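Local coordinates for protein C-type lectin domain family 4, member a4 (PDB 3VYK) that binds N-glycans as the calcium-bearing C-type lectin domain of a dendritic-cell inhibitory receptor and probably serves in pattern recognition, at residues 37-49 and 75-87. Sequence-based numbering, arbitrary orientation.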
# COMPACT_ATOMS: atom_id res chain seq x y z
N ALA A 37 4.51 -10.52 7.92
CA ALA A 37 4.73 -9.40 7.00
C ALA A 37 3.99 -8.15 7.50
O ALA A 37 3.39 -8.16 8.57
CB ALA A 37 4.23 -9.79 5.62
N HIS A 38 4.04 -7.07 6.72
CA HIS A 38 3.28 -5.85 7.03
C HIS A 38 2.79 -5.23 5.75
O HIS A 38 3.31 -5.53 4.67
CB HIS A 38 4.13 -4.85 7.81
CG HIS A 38 5.42 -4.46 7.11
ND1 HIS A 38 5.47 -3.50 6.16
CD2 HIS A 38 6.71 -4.94 7.25
CE1 HIS A 38 6.73 -3.38 5.71
NE2 HIS A 38 7.50 -4.26 6.38
N LEU A 39 1.79 -4.35 5.84
CA LEU A 39 1.35 -3.63 4.66
C LEU A 39 2.52 -2.88 4.03
O LEU A 39 3.40 -2.36 4.74
CB LEU A 39 0.18 -2.69 4.98
CG LEU A 39 -1.17 -3.41 5.19
CD1 LEU A 39 -2.17 -2.44 5.81
CD2 LEU A 39 -1.72 -3.98 3.89
N VAL A 40 2.53 -2.84 2.70
CA VAL A 40 3.71 -2.39 1.96
C VAL A 40 4.14 -0.95 2.26
O VAL A 40 3.32 -0.05 2.41
CB VAL A 40 3.53 -2.64 0.45
CG1 VAL A 40 2.46 -1.72 -0.14
CG2 VAL A 40 4.85 -2.52 -0.29
N VAL A 41 5.45 -0.77 2.37
CA VAL A 41 6.06 0.53 2.59
C VAL A 41 6.90 0.83 1.35
O VAL A 41 7.77 0.05 1.00
CB VAL A 41 6.94 0.49 3.87
CG1 VAL A 41 7.83 1.71 3.97
CG2 VAL A 41 6.05 0.36 5.11
N ILE A 42 6.60 1.95 0.69
CA ILE A 42 7.12 2.20 -0.66
C ILE A 42 8.14 3.33 -0.62
O ILE A 42 7.81 4.46 -0.26
CB ILE A 42 5.96 2.53 -1.62
CG1 ILE A 42 4.97 1.37 -1.66
CG2 ILE A 42 6.48 2.82 -3.03
CD1 ILE A 42 3.67 1.70 -2.36
N HIS A 43 9.39 3.03 -0.99
CA HIS A 43 10.46 4.02 -0.86
C HIS A 43 11.08 4.53 -2.14
O HIS A 43 12.00 5.34 -2.09
CB HIS A 43 11.54 3.53 0.10
CG HIS A 43 11.17 3.70 1.55
ND1 HIS A 43 10.92 4.90 2.09
CD2 HIS A 43 11.02 2.76 2.57
CE1 HIS A 43 10.62 4.75 3.40
NE2 HIS A 43 10.67 3.44 3.69
N SER A 44 10.56 4.10 -3.28
CA SER A 44 11.08 4.54 -4.58
C SER A 44 10.05 4.31 -5.67
O SER A 44 9.12 3.51 -5.51
CB SER A 44 12.35 3.77 -4.94
OG SER A 44 12.08 2.38 -5.14
N GLN A 45 10.23 5.01 -6.79
CA GLN A 45 9.42 4.73 -7.97
C GLN A 45 9.63 3.31 -8.49
O GLN A 45 8.70 2.70 -8.98
CB GLN A 45 9.64 5.74 -9.11
CG GLN A 45 8.62 5.50 -10.22
CD GLN A 45 8.53 6.59 -11.27
OE1 GLN A 45 8.11 6.34 -12.41
NE2 GLN A 45 8.91 7.80 -10.89
N ALA A 46 10.86 2.79 -8.38
CA ALA A 46 11.10 1.40 -8.76
C ALA A 46 10.18 0.46 -8.00
O ALA A 46 9.56 -0.39 -8.61
CB ALA A 46 12.56 1.01 -8.54
N GLU A 47 10.08 0.64 -6.68
CA GLU A 47 9.16 -0.17 -5.88
C GLU A 47 7.70 0.06 -6.29
O GLU A 47 6.97 -0.91 -6.48
CB GLU A 47 9.31 0.12 -4.40
CG GLU A 47 10.64 -0.31 -3.80
CD GLU A 47 10.91 0.43 -2.53
OE1 GLU A 47 10.09 0.33 -1.60
OE2 GLU A 47 11.93 1.16 -2.48
N GLN A 48 7.30 1.33 -6.40
CA GLN A 48 5.94 1.67 -6.86
C GLN A 48 5.59 0.97 -8.18
O GLN A 48 4.56 0.31 -8.28
CB GLN A 48 5.79 3.19 -7.00
CG GLN A 48 4.47 3.63 -7.62
CD GLN A 48 3.31 3.59 -6.65
OE1 GLN A 48 3.46 3.30 -5.47
NE2 GLN A 48 2.12 3.88 -7.18
N ASP A 49 6.46 1.10 -9.19
CA ASP A 49 6.21 0.51 -10.50
C ASP A 49 6.24 -1.03 -10.49
O ASP A 49 5.49 -1.68 -11.21
CB ASP A 49 7.20 1.05 -11.54
CG ASP A 49 6.94 2.49 -11.93
OD1 ASP A 49 5.85 3.02 -11.65
OD2 ASP A 49 7.83 3.11 -12.54
N TRP A 75 4.78 6.02 7.68
CA TRP A 75 4.82 4.60 7.36
C TRP A 75 4.70 3.77 8.60
O TRP A 75 5.20 4.16 9.66
CB TRP A 75 6.14 4.24 6.67
CG TRP A 75 6.28 4.85 5.30
CD1 TRP A 75 7.18 5.84 4.89
CD2 TRP A 75 5.48 4.54 4.11
NE1 TRP A 75 7.00 6.14 3.56
CE2 TRP A 75 5.99 5.39 3.04
CE3 TRP A 75 4.44 3.66 3.83
CZ2 TRP A 75 5.46 5.36 1.75
CZ3 TRP A 75 3.91 3.63 2.54
CH2 TRP A 75 4.40 4.46 1.52
N ILE A 76 4.06 2.62 8.47
CA ILE A 76 3.80 1.76 9.63
C ILE A 76 5.05 1.11 10.23
O ILE A 76 5.02 0.70 11.40
CB ILE A 76 2.73 0.69 9.34
CG1 ILE A 76 3.17 -0.23 8.19
CG2 ILE A 76 1.38 1.37 9.12
CD1 ILE A 76 2.21 -1.38 7.91
N ASP A 77 6.13 1.03 9.46
CA ASP A 77 7.39 0.48 10.00
C ASP A 77 8.30 1.56 10.56
O ASP A 77 9.47 1.29 10.89
CB ASP A 77 8.12 -0.38 8.96
CG ASP A 77 8.67 0.44 7.80
OD1 ASP A 77 8.43 1.66 7.71
OD2 ASP A 77 9.37 -0.17 6.96
N GLN A 78 7.75 2.77 10.68
CA GLN A 78 8.44 3.94 11.23
C GLN A 78 9.65 4.43 10.42
O GLN A 78 10.38 5.31 10.88
CB GLN A 78 8.82 3.73 12.70
CG GLN A 78 7.63 3.65 13.65
CD GLN A 78 8.03 3.12 15.01
OE1 GLN A 78 8.27 1.92 15.18
NE2 GLN A 78 8.11 4.01 15.99
N THR A 79 9.84 3.89 9.21
CA THR A 79 10.86 4.45 8.32
C THR A 79 10.40 5.82 7.82
O THR A 79 9.20 6.06 7.71
CB THR A 79 11.23 3.52 7.15
OG1 THR A 79 10.06 3.24 6.37
CG2 THR A 79 11.82 2.21 7.66
N PRO A 80 11.34 6.73 7.54
CA PRO A 80 10.93 8.11 7.25
C PRO A 80 10.10 8.24 5.98
O PRO A 80 10.36 7.55 4.97
CB PRO A 80 12.27 8.85 7.10
CG PRO A 80 13.27 8.00 7.80
CD PRO A 80 12.81 6.59 7.59
N TYR A 81 9.08 9.09 6.04
CA TYR A 81 8.30 9.46 4.86
C TYR A 81 9.13 10.40 4.00
O TYR A 81 9.42 11.52 4.41
CB TYR A 81 7.00 10.13 5.31
CG TYR A 81 6.05 10.50 4.20
CD1 TYR A 81 5.36 9.52 3.48
CD2 TYR A 81 5.80 11.83 3.90
CE1 TYR A 81 4.47 9.86 2.48
CE2 TYR A 81 4.90 12.19 2.90
CZ TYR A 81 4.24 11.19 2.20
OH TYR A 81 3.36 11.54 1.20
N ASN A 82 9.52 9.91 2.83
CA ASN A 82 10.37 10.64 1.91
C ASN A 82 9.52 11.35 0.86
O ASN A 82 8.96 10.72 -0.04
CB ASN A 82 11.35 9.69 1.23
CG ASN A 82 12.36 10.41 0.34
OD1 ASN A 82 12.34 11.64 0.22
ND2 ASN A 82 13.26 9.64 -0.26
N LYS A 83 9.45 12.68 0.98
CA LYS A 83 8.64 13.51 0.07
C LYS A 83 9.11 13.42 -1.38
O LYS A 83 8.37 13.78 -2.29
CB LYS A 83 8.63 14.97 0.54
CG LYS A 83 7.84 15.19 1.83
CD LYS A 83 7.82 16.66 2.23
CE LYS A 83 9.19 17.18 2.66
NZ LYS A 83 9.69 16.57 3.92
N SER A 84 10.34 12.94 -1.61
CA SER A 84 10.84 12.81 -2.98
C SER A 84 10.45 11.51 -3.68
O SER A 84 10.82 11.28 -4.84
CB SER A 84 12.36 13.00 -3.04
OG SER A 84 13.04 11.87 -2.53
N ALA A 85 9.68 10.67 -2.99
CA ALA A 85 9.18 9.43 -3.58
C ALA A 85 7.72 9.15 -3.19
O ALA A 85 7.42 8.16 -2.52
CB ALA A 85 10.09 8.26 -3.24
N THR A 86 6.83 10.03 -3.60
CA THR A 86 5.40 9.81 -3.38
C THR A 86 4.65 9.86 -4.71
O THR A 86 5.14 10.42 -5.71
CB THR A 86 4.79 10.82 -2.39
OG1 THR A 86 4.79 12.15 -2.94
CG2 THR A 86 5.55 10.80 -1.07
N PHE A 87 3.47 9.25 -4.74
CA PHE A 87 2.77 8.98 -6.00
C PHE A 87 1.30 9.27 -5.95
O PHE A 87 0.48 8.56 -6.51
CB PHE A 87 3.08 7.54 -6.45
CG PHE A 87 4.55 7.30 -6.54
CD1 PHE A 87 5.26 7.69 -7.67
CD2 PHE A 87 5.23 6.77 -5.45
CE1 PHE A 87 6.63 7.53 -7.73
CE2 PHE A 87 6.62 6.63 -5.50
CZ PHE A 87 7.31 7.01 -6.64
O HOH W 1 10.00 -2.84 6.96
O HOH W 2 8.72 6.99 -0.48
O HOH W 3 12.91 6.64 0.29
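Residues 37-49, running from strand 38-39 into helix 45-53, lie beside the loop 75-87 and come nearest where the CA atoms of Ser44 and Ala85 are 5.3 Å apart. Trp75 supplies the apolar floor: Val41, with CG1 anti to its backbone nitrogen, sets that methyl over one face of the indole as a CH-pi contact, 3.9 Å from the five-membered-ring centroid. The backbone N of Ile42 lies over the same face, towards the rim. Beyond it, the end of Ile76 reaches Leu39, CD1 to CB at 3.8 Å, where Trp25 of helix 25-34 touches both residues. The direct polar link is His43 NE2 donating to Thr79 OG1 (2.8 Å), exactly in the imidazole plane though bent at 149°. That hydroxyl in turn donates a hydrogen bond to Asp77 OD1 on the syn side (2.6 Å), while Thr79 N meets the same oxygen from above the carboxylate plane, closing an Asx turn. Pro80 O also lies at the imidazole edge, near CE1. At the helix start, Phe87 takes Gln48 CG over one face, 4.0 Å from its centroid; the Gln48 chain, bent at chi2 (78°), lays its amide nearly parallel to the ring, at 10°. Gln48 OE1 is held by Trp112 of strand 109-115, which contains two calcium ligands. Between these patches one water donates to both Ile42 O and Ala85 O, and another spans His43 O and Asn82 ND2. The contact thus fastens the first part of the long loop region of the C-type lectin fold to the chain entering its second helix: donating to a carboxylate probably makes Thr79 OG1 a better acceptor for His43, and the water shared by Ile42 O and Ala85 O joins two acceptors that could not bond to each other.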